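Local structure of blood group a-and b-cleaving endo-beta-galactosidase (Streptococcus pneumoniae, 2YGM) at residues A101-I106 with D159-A164; T245-P250 with S332-H337; Y282-K287 with T338-L343. The protein probably binds blood-group antigens through two related carbohydrate-binding modules of an endo-beta-galactosidase, the first holding a B-type oligosaccharide. All coordinates share one frame; numbering follows the deposited sequence. Where two conformers were deposited one is given.

Contact 1: A101-I106 with D159-A164; sequences AVVDRI and DEVVFA. With CA (calcium ion), chain E; GLA (alpha-D-galactopyranose), chain C.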
loop_
_atom_site.group_PDB
_atom_site.type_symbol
_atom_site.label_atom_id
_atom_site.label_comp_id
_atom_site.label_asym_id
_atom_site.label_seq_id
_atom_site.Cartn_x
_atom_site.Cartn_y
_atom_site.Cartn_z
ATOM N N ALA A 101 -32.823 4.147 -8.032
ATOM C CA ALA A 101 -32.056 3.081 -7.376
ATOM C C ALA A 101 -32.738 1.708 -7.504
ATOM O O ALA A 101 -33.102 1.071 -6.509
ATOM C CB ALA A 101 -31.775 3.430 -5.915
ATOM N N VAL A 102 -32.933 1.288 -8.750
ATOM C CA VAL A 102 -33.491 -0.019 -9.067
ATOM C C VAL A 102 -32.537 -0.678 -10.050
ATOM O O VAL A 102 -32.495 -0.313 -11.227
ATOM C CB VAL A 102 -34.915 0.084 -9.676
ATOM C CG1 VAL A 102 -35.434 -1.291 -10.079
ATOM C CG2 VAL A 102 -35.878 0.749 -8.695
ATOM N N VAL A 103 -31.751 -1.626 -9.553
ATOM C CA VAL A 103 -30.760 -2.304 -10.378
ATOM C C VAL A 103 -31.215 -3.729 -10.640
ATOM O O VAL A 103 -31.502 -4.484 -9.711
ATOM C CB VAL A 103 -29.351 -2.253 -9.744
ATOM C CG1 VAL A 103 -28.371 -3.161 -10.489
ATOM C CG2 VAL A 103 -28.843 -0.820 -9.738
ATOM N N ASP A 104 -31.293 -4.077 -11.920
ATOM C CA ASP A 104 -31.820 -5.366 -12.336
ATOM C C ASP A 104 -30.873 -6.504 -11.978
ATOM O O ASP A 104 -31.307 -7.547 -11.480
ATOM C CB ASP A 104 -32.090 -5.360 -13.844
ATOM C CG ASP A 104 -32.753 -6.635 -14.322
ATOM O OD1 ASP A 104 -33.994 -6.734 -14.217
ATOM O OD2 ASP A 104 -32.032 -7.540 -14.805
ATOM N N ARG A 105 -29.579 -6.279 -12.205
ATOM C CA ARG A 105 -28.599 -7.354 -12.236
ATOM C C ARG A 105 -27.177 -6.814 -12.163
ATOM O O ARG A 105 -26.871 -5.760 -12.728
ATOM C CB ARG A 105 -28.776 -8.121 -13.549
ATOM C CG ARG A 105 -28.204 -9.513 -13.580
ATOM C CD ARG A 105 -28.864 -10.345 -14.675
ATOM N NE ARG A 105 -28.395 -10.024 -16.024
ATOM C CZ ARG A 105 -29.089 -9.339 -16.935
ATOM N NH1 ARG A 105 -30.298 -8.865 -16.661
ATOM N NH2 ARG A 105 -28.567 -9.126 -18.134
ATOM N N ILE A 106 -26.312 -7.537 -11.458
ATOM C CA ILE A 106 -24.873 -7.287 -11.503
ATOM C C ILE A 106 -24.174 -8.553 -12.000
ATOM O O ILE A 106 -24.491 -9.657 -11.561
ATOM C CB ILE A 106 -24.309 -6.826 -10.137
ATOM C CG1 ILE A 106 -25.010 -5.536 -9.683
ATOM C CG2 ILE A 106 -22.808 -6.599 -10.226
ATOM C CD1 ILE A 106 -24.822 -5.195 -8.221
ATOM N N ASP A 159 -29.029 4.651 -9.755
ATOM C CA ASP A 159 -28.368 3.351 -9.812
ATOM C C ASP A 159 -26.878 3.469 -9.505
ATOM O O ASP A 159 -26.029 3.054 -10.304
ATOM C CB ASP A 159 -28.589 2.691 -11.176
ATOM C CG ASP A 159 -30.044 2.361 -11.442
ATOM O OD1 ASP A 159 -30.907 2.655 -10.588
ATOM O OD2 ASP A 159 -30.338 1.802 -12.517
ATOM N N GLU A 160 -26.577 4.026 -8.334
ATOM C CA GLU A 160 -25.207 4.256 -7.886
ATOM C C GLU A 160 -24.543 2.951 -7.444
ATOM O O GLU A 160 -24.250 2.766 -6.261
ATOM C CB GLU A 160 -25.195 5.254 -6.723
ATOM C CG GLU A 160 -25.912 6.569 -6.993
ATOM C CD GLU A 160 -25.024 7.588 -7.653
ATOM O OE1 GLU A 160 -23.917 7.838 -7.134
ATOM O OE2 GLU A 160 -25.439 8.145 -8.690
ATOM N N VAL A 161 -24.310 2.049 -8.396
ATOM C CA VAL A 161 -23.710 0.756 -8.089
ATOM C C VAL A 161 -22.277 0.955 -7.631
ATOM O O VAL A 161 -21.503 1.682 -8.265
ATOM C CB VAL A 161 -23.749 -0.216 -9.293
ATOM C CG1 VAL A 161 -22.900 -1.460 -9.027
ATOM C CG2 VAL A 161 -25.186 -0.611 -9.610
ATOM N N VAL A 162 -21.943 0.315 -6.515
ATOM C CA VAL A 162 -20.580 0.297 -6.014
ATOM C C VAL A 162 -20.038 -1.125 -5.925
ATOM O O VAL A 162 -20.716 -2.045 -5.452
ATOM C CB VAL A 162 -20.435 1.029 -4.646
ATOM C CG1 VAL A 162 -20.580 2.541 -4.828
ATOM C CG2 VAL A 162 -21.440 0.504 -3.619
ATOM N N PHE A 163 -18.815 -1.296 -6.407
ATOM C CA PHE A 163 -18.080 -2.527 -6.202
ATOM C C PHE A 163 -17.104 -2.289 -5.054
ATOM O O PHE A 163 -15.913 -2.063 -5.266
ATOM C CB PHE A 163 -17.366 -2.948 -7.488
ATOM C CG PHE A 163 -18.305 -3.302 -8.609
ATOM C CD1 PHE A 163 -18.799 -2.317 -9.464
ATOM C CD2 PHE A 163 -18.695 -4.620 -8.813
ATOM C CE1 PHE A 163 -19.665 -2.640 -10.502
ATOM C CE2 PHE A 163 -19.562 -4.953 -9.848
ATOM C CZ PHE A 163 -20.048 -3.959 -10.695
ATOM N N ALA A 164 -17.641 -2.330 -3.837
ATOM C CA ALA A 164 -16.898 -1.989 -2.624
ATOM C C ALA A 164 -15.866 -3.041 -2.262
ATOM O O ALA A 164 -16.163 -4.241 -2.258
ATOM C CB ALA A 164 -17.854 -1.760 -1.459
HETATM CA CA CA E . -32.650 1.525 -12.747
HETATM C C1 GLA C . -30.248 10.620 -10.698
HETATM C C2 GLA C . -29.329 10.708 -9.475
HETATM C C3 GLA C . -27.901 11.014 -9.912
HETATM C C4 GLA C . -27.413 9.948 -10.885
HETATM C C5 GLA C . -28.366 9.861 -12.078
HETATM C C6 GLA C . -27.961 8.715 -13.004
HETATM O O2 GLA C . -29.774 11.719 -8.600
HETATM O O3 GLA C . -27.059 11.069 -8.788
HETATM O O4 GLA C . -27.333 8.700 -10.230
HETATM O O5 GLA C . -29.724 9.713 -11.673
HETATM O O6 GLA C . -28.951 8.507 -13.986
HETATM O O HOH W 1 -34.684 0.797 -13.488
#
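Asp159 turns its carboxylate toward the backbone of Val102 through a chi1 of -64°, which sets CG beside its own backbone N and anti to the carbonyl carbon. Val103 holds CG2 anti to its carbonyl carbon, and this branch is the one that meets the second segment. The two carboxylate oxygens of Asp159 divide the work. OD1 accepts a hydrogen bond from Val102 N at 3.1 Å. The bond is bent, 141° at the hydrogen, and the donor comes from above the carboxylate plane, 35° out of it. OD2 binds the calcium ion at 2.3 Å. Val102 O joins the same calcium at 2.4 Å, so one peptide unit on each side of Val102 is tied to this carboxylate, directly or through the metal. Water 1 and the carbonyl oxygens of Ala152 and His155 complete the site.

Away from the metal the contact is apolar. Val103 CG2 lies 3.7 Å from Val161 CG2, the two side chains crossing at about a right angle, and 3.8 Å from Asp159 CB. Further along, Ile106 CG2 meets Phe163 CE2 obliquely at 3.7 Å.

Glu160, between Asp159 and Val161, is the centre of an inverse gamma turn. Its OE2 accepts a hydrogen bond from O4 of the bound alpha-galactose at 2.5 Å. OE2 is also hydrogen-bonded to Thr35 OG1. The calcium-bound aspartate is thus next in sequence to a sugar-binding residue, consistent with a metal that shapes the binding loop of this NPCBM module.

The contact bridges the two antiparallel sheets of the module. Ile106 lies near the start of strand 105-110, next to strand 145-151. Val161 and Phe163 lie on strand 161-171 and also touch strand 145-151, while Ile106 and Phe163 both reach Ile87 on strand 82-87.

Contact 2: T245-P250 with S332-H337; sequences TVASNP and SYSGKH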
loop_
_atom_site.group_PDB
_atom_site.type_symbol
_atom_site.label_atom_id
_atom_site.label_comp_id
_atom_site.label_asym_id
_atom_site.label_seq_id
_atom_site.Cartn_x
_atom_site.Cartn_y
_atom_site.Cartn_z
ATOM N N THR A 245 18.624 7.290 13.419
ATOM C CA THR A 245 20.007 7.456 13.873
ATOM C C THR A 245 20.730 8.659 13.222
ATOM O O THR A 245 20.180 9.315 12.345
ATOM C CB THR A 245 20.811 6.139 13.704
ATOM O OG1 THR A 245 22.022 6.211 14.466
ATOM C CG2 THR A 245 21.130 5.867 12.238
ATOM N N VAL A 246 21.947 8.947 13.681
ATOM C CA VAL A 246 22.792 9.989 13.087
ATOM C C VAL A 246 24.025 9.334 12.471
ATOM O O VAL A 246 24.706 8.544 13.124
ATOM C CB VAL A 246 23.242 11.043 14.138
ATOM C CG1 VAL A 246 23.927 12.219 13.471
ATOM C CG2 VAL A 246 22.060 11.544 14.938
ATOM N N ALA A 247 24.304 9.651 11.213
ATOM C CA ALA A 247 25.492 9.126 10.546
ATOM C C ALA A 247 26.771 9.720 11.132
ATOM O O ALA A 247 26.772 10.826 11.689
ATOM C CB ALA A 247 25.425 9.375 9.049
ATOM N N SER A 248 27.857 8.969 11.006
ATOM C CA SER A 248 29.164 9.416 11.464
ATOM C C SER A 248 30.223 8.933 10.470
ATOM O O SER A 248 29.994 8.976 9.262
ATOM C CB SER A 248 29.422 8.931 12.897
ATOM O OG SER A 248 30.691 9.332 13.374
ATOM N N ASN A 249 31.349 8.468 10.986
ATOM C CA ASN A 249 32.501 8.149 10.164
ATOM C C ASN A 249 32.911 6.696 9.935
ATOM O O ASN A 249 34.091 6.466 9.693
ATOM C CB ASN A 249 33.723 8.909 10.687
ATOM C CG ASN A 249 34.218 8.369 12.013
ATOM O OD1 ASN A 249 35.316 7.821 12.102
ATOM N ND2 ASN A 249 33.412 8.523 13.053
ATOM N N PRO A 250 32.047 5.694 10.090
ATOM C CA PRO A 250 30.592 5.718 10.204
ATOM C C PRO A 250 30.102 5.705 11.645
ATOM O O PRO A 250 30.908 5.661 12.577
ATOM C CB PRO A 250 30.192 4.408 9.530
ATOM C CG PRO A 250 31.309 3.458 9.902
ATOM C CD PRO A 250 32.555 4.304 10.120
ATOM N N SER A 332 26.348 3.879 8.858
ATOM C CA SER A 332 25.910 5.140 8.265
ATOM C C SER A 332 27.051 6.164 8.180
ATOM O O SER A 332 27.629 6.556 9.198
ATOM C CB SER A 332 24.728 5.703 9.056
ATOM O OG SER A 332 23.692 4.741 9.171
ATOM N N TYR A 333 27.343 6.596 6.954
ATOM C CA TYR A 333 28.492 7.456 6.639
ATOM C C TYR A 333 28.097 8.904 6.332
ATOM O O TYR A 333 27.310 9.148 5.419
ATOM C CB TYR A 333 29.249 6.878 5.436
ATOM C CG TYR A 333 29.970 5.588 5.724
ATOM C CD1 TYR A 333 29.277 4.375 5.781
ATOM C CD2 TYR A 333 31.346 5.575 5.940
ATOM C CE1 TYR A 333 29.939 3.185 6.049
ATOM C CE2 TYR A 333 32.017 4.387 6.210
ATOM C CZ TYR A 333 31.306 3.201 6.264
ATOM O OH TYR A 333 31.963 2.032 6.528
ATOM N N SER A 334 28.671 9.848 7.084
ATOM C CA SER A 334 28.425 11.298 6.925
ATOM C C SER A 334 28.779 11.832 5.548
ATOM O O SER A 334 29.751 11.395 4.936
ATOM C CB SER A 334 29.226 12.103 7.952
ATOM O OG SER A 334 28.668 12.019 9.247
ATOM N N GLY A 335 27.990 12.798 5.081
ATOM C CA GLY A 335 28.275 13.501 3.831
ATOM C C GLY A 335 29.462 14.445 3.943
ATOM O O GLY A 335 30.053 14.816 2.929
ATOM N N LYS A 336 29.785 14.848 5.175
ATOM C CA LYS A 336 30.993 15.629 5.500
ATOM C C LYS A 336 30.968 17.135 5.161
ATOM O O LYS A 336 31.762 17.901 5.714
ATOM C CB LYS A 336 32.260 14.973 4.915
ATOM C CG LYS A 336 33.082 14.138 5.899
ATOM C CD LYS A 336 32.544 12.714 6.060
ATOM C CE LYS A 336 33.599 11.782 6.662
ATOM N NZ LYS A 336 33.020 10.465 7.076
ATOM N N HIS A 337 30.080 17.558 4.263
ATOM C CA HIS A 337 30.051 18.962 3.833
ATOM C C HIS A 337 28.887 19.748 4.421
ATOM O O HIS A 337 28.833 20.976 4.308
ATOM C CB HIS A 337 30.060 19.068 2.304
ATOM C CG HIS A 337 31.315 18.550 1.672
ATOM N ND1 HIS A 337 32.542 19.151 1.852
ATOM C CD2 HIS A 337 31.531 17.490 0.858
ATOM C CE1 HIS A 337 33.462 18.480 1.180
ATOM N NE2 HIS A 337 32.873 17.470 0.565
#
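Ser248 and Ser332 open the backbone bonding. Ser248 N donates to Ser332 O at 3.0 Å. Ser248 O accepts from Ser334 N at 2.7 Å. Both bonds of Ser248 thus flank Tyr333, the pattern of a single parallel beta bridge. A CA-H...O contact from Tyr333 CA to Ser248 O, 3.4 Å, adds to it.

The aromatic part is a CH-pi contact. The peptide bond before Pro250 is cis, and the proline ring lies over one face of Tyr333. Pro250 CB sits 3.6 Å from the ring centroid, only 8° off the normal. Pro250 CG reaches Tyr333 CZ at 3.6 Å. The tyrosine hydroxyl is hydrogen-bonded to Glu289, and Lys287 makes a cation-pi contact with the ring.

On the buried side, Ala247 CB meets Ser332 CB at 3.7 Å.

One side-chain bond lies within the first segment: Asn249 ND2 donates to Ser248 OG at 2.9 Å, in the amide plane of Asn249.

The polar part of the join is mainly main chain. It ties the turn between strands 242-246 and 251-256 to the end of strand 327-334, with the Pro250-Tyr333 CH-pi contact at its more exposed end.

Contact 3: Y282-K287 with T338-L343; sequences YADIQK and TWADEL. With NA (sodium ion), chain F.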
loop_
_atom_site.group_PDB
_atom_site.type_symbol
_atom_site.label_atom_id
_atom_site.label_comp_id
_atom_site.label_asym_id
_atom_site.label_seq_id
_atom_site.Cartn_x
_atom_site.Cartn_y
_atom_site.Cartn_z
ATOM N N TYR A 282 26.512 18.950 -2.448
ATOM C CA TYR A 282 27.033 17.835 -1.661
ATOM C C TYR A 282 25.930 17.053 -0.942
ATOM O O TYR A 282 24.902 17.614 -0.554
ATOM C CB TYR A 282 28.068 18.332 -0.644
ATOM C CG TYR A 282 29.233 19.075 -1.256
ATOM C CD1 TYR A 282 30.201 18.402 -2.007
ATOM C CD2 TYR A 282 29.371 20.458 -1.093
ATOM C CE1 TYR A 282 31.277 19.086 -2.578
ATOM C CE2 TYR A 282 30.441 21.148 -1.659
ATOM C CZ TYR A 282 31.387 20.456 -2.400
ATOM O OH TYR A 282 32.447 21.132 -2.961
ATOM N N ALA A 283 26.170 15.757 -0.761
ATOM C CA ALA A 283 25.229 14.870 -0.087
ATOM C C ALA A 283 25.193 15.118 1.415
ATOM O O ALA A 283 26.183 15.559 2.001
ATOM C CB ALA A 283 25.588 13.424 -0.366
ATOM N N ASP A 284 24.041 14.838 2.023
ATOM C CA ASP A 284 23.900 14.829 3.482
ATOM C C ASP A 284 24.482 13.552 4.074
ATOM O O ASP A 284 25.172 13.588 5.097
ATOM C CB ASP A 284 22.429 14.961 3.881
ATOM C CG ASP A 284 21.873 16.344 3.614
ATOM O OD1 ASP A 284 22.664 17.258 3.289
ATOM O OD2 ASP A 284 20.643 16.518 3.728
ATOM N N ILE A 285 24.188 12.433 3.417
ATOM C CA ILE A 285 24.692 11.117 3.792
ATOM C C ILE A 285 25.473 10.575 2.606
ATOM O O ILE A 285 24.939 10.525 1.495
ATOM C CB ILE A 285 23.526 10.137 4.092
ATOM C CG1 ILE A 285 22.553 10.719 5.136
ATOM C CG2 ILE A 285 24.053 8.747 4.469
ATOM C CD1 ILE A 285 23.100 10.831 6.545
ATOM N N GLN A 286 26.723 10.171 2.838
ATOM C CA GLN A 286 27.549 9.645 1.756
ATOM C C GLN A 286 27.073 8.260 1.312
ATOM O O GLN A 286 26.874 8.039 0.118
ATOM C CB GLN A 286 29.036 9.640 2.130
ATOM C CG GLN A 286 29.975 9.809 0.932
ATOM C CD GLN A 286 29.772 11.133 0.202
ATOM O OE1 GLN A 286 29.931 12.210 0.779
ATOM N NE2 GLN A 286 29.426 11.055 -1.080
ATOM N N LYS A 287 26.870 7.348 2.265
ATOM C CA LYS A 287 26.427 5.982 1.968
ATOM C C LYS A 287 25.930 5.214 3.201
ATOM O O LYS A 287 26.233 5.575 4.341
ATOM C CB LYS A 287 27.543 5.189 1.276
ATOM C CG LYS A 287 28.755 4.925 2.168
ATOM C CD LYS A 287 29.954 4.470 1.361
ATOM C CE LYS A 287 31.076 4.028 2.275
ATOM N NZ LYS A 287 32.292 3.667 1.498
ATOM N N THR A 338 27.965 19.031 5.054
ATOM C CA THR A 338 26.815 19.635 5.715
ATOM C C THR A 338 26.783 19.182 7.174
ATOM O O THR A 338 27.596 18.350 7.580
ATOM C CB THR A 338 25.499 19.249 5.002
ATOM O OG1 THR A 338 25.528 17.855 4.658
ATOM C CG2 THR A 338 25.311 20.070 3.730
ATOM N N TRP A 339 25.860 19.732 7.959
ATOM C CA TRP A 339 25.653 19.276 9.335
ATOM C C TRP A 339 24.555 18.209 9.419
ATOM O O TRP A 339 24.475 17.473 10.404
ATOM C CB TRP A 339 25.346 20.460 10.265
ATOM C CG TRP A 339 24.880 20.071 11.664
ATOM C CD1 TRP A 339 23.648 20.311 12.214
ATOM C CD2 TRP A 339 25.636 19.367 12.671
ATOM N NE1 TRP A 339 23.594 19.813 13.496
ATOM C CE2 TRP A 339 24.796 19.230 13.803
ATOM C CE3 TRP A 339 26.939 18.845 12.727
ATOM C CZ2 TRP A 339 25.217 18.590 14.981
ATOM C CZ3 TRP A 339 27.357 18.212 13.904
ATOM C CH2 TRP A 339 26.495 18.089 15.012
ATOM N N ALA A 340 23.728 18.123 8.376
ATOM C CA ALA A 340 22.604 17.185 8.330
ATOM C C ALA A 340 23.067 15.730 8.211
ATOM O O ALA A 340 23.409 15.260 7.121
ATOM C CB ALA A 340 21.661 17.548 7.190
ATOM N N ASP A 341 23.079 15.025 9.340
ATOM C CA ASP A 341 23.548 13.638 9.385
ATOM C C ASP A 341 22.464 12.624 9.781
ATOM O O ASP A 341 22.726 11.421 9.817
ATOM C CB ASP A 341 24.744 13.509 10.336
ATOM C CG ASP A 341 26.004 14.164 9.804
ATOM O OD1 ASP A 341 26.317 14.009 8.601
ATOM O OD2 ASP A 341 26.694 14.834 10.602
ATOM N N GLU A 342 21.257 13.106 10.067
ATOM C CA GLU A 342 20.180 12.248 10.571
ATOM C C GLU A 342 19.590 11.321 9.517
ATOM O O GLU A 342 19.027 11.777 8.521
ATOM C CB GLU A 342 19.073 13.074 11.229
ATOM C CG GLU A 342 19.576 13.966 12.361
ATOM C CD GLU A 342 18.690 13.932 13.590
ATOM O OE1 GLU A 342 17.542 13.441 13.510
ATOM O OE2 GLU A 342 19.152 14.400 14.649
ATOM N N LEU A 343 19.735 10.019 9.755
ATOM C CA LEU A 343 19.179 8.964 8.902
ATOM C C LEU A 343 17.992 8.280 9.565
ATOM O O LEU A 343 17.911 8.215 10.791
ATOM C CB LEU A 343 20.235 7.886 8.624
ATOM C CG LEU A 343 20.976 7.855 7.291
ATOM C CD1 LEU A 343 21.620 6.505 7.112
ATOM C CD2 LEU A 343 20.035 8.122 6.143
HETATM NA NA NA F . 26.443 15.654 6.585
#
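Asp341 OD1 is held by a sodium ion at 2.6 Å and by a weak hydrogen bond from Ser334 OG. The same sodium binds Asp284 O at 2.9 Å, so the ion links the two segments. Asp284 and Ile285 form a classic beta bulge opposite Ile308, at the start of strand 285-292 in the second NPCBM module. The bulge lies where the chain offers the Asp284 carbonyl to the metal.

The side chain of Asp284 has a separate partner. Its OD1 accepts a hydrogen bond from Thr338 OG1 at 3.2 Å, on the anti side of the carboxylate and 34° out of its plane. Thr338 places OG1 between its backbone N and carbonyl carbon (chi1 43°), which turns the hydroxyl toward Asp284. OG1 is also 3.1 Å from the sodium. Ala340 CB packs alongside the same carboxylate, 3.8 Å from Asp284 OD2. Two acceptors, Asp284 O and Ala340 O, lie 3.2 Å apart beside the ion, whose positive charge may offset their repulsion.

Away from the ion Ile285 packs on Leu343. The two side chains lie at an oblique angle to each other. The terminal methyl CD1 of Ile285 touches Leu343 CG at 3.7 Å and comes to 3.3 Å from Asp341 O.

Contacts 1 and 3 are equivalent places in the two modules. Val102 corresponds to Asp284 and Asp159 to Asp341, an offset of 182 residues in each case, and in both a carbonyl oxygen and an aspartate carboxylate bind a metal. Their centres are about 55 Å apart, on opposite sides of the chain's centre. The bound sugar is at contact 1, where the Asp159 side chain is about 9 Å from the beta-galactose. Contact 2 belongs with contact 3, centre to centre about 6 Å. Two probable backbone hydrogen bonds join them, Leu343 N to Thr245 O at 2.7 Å and Ala247 N to Asp341 O at 2.8 Å. The Ser334 side chain is about 5 Å from the sodium.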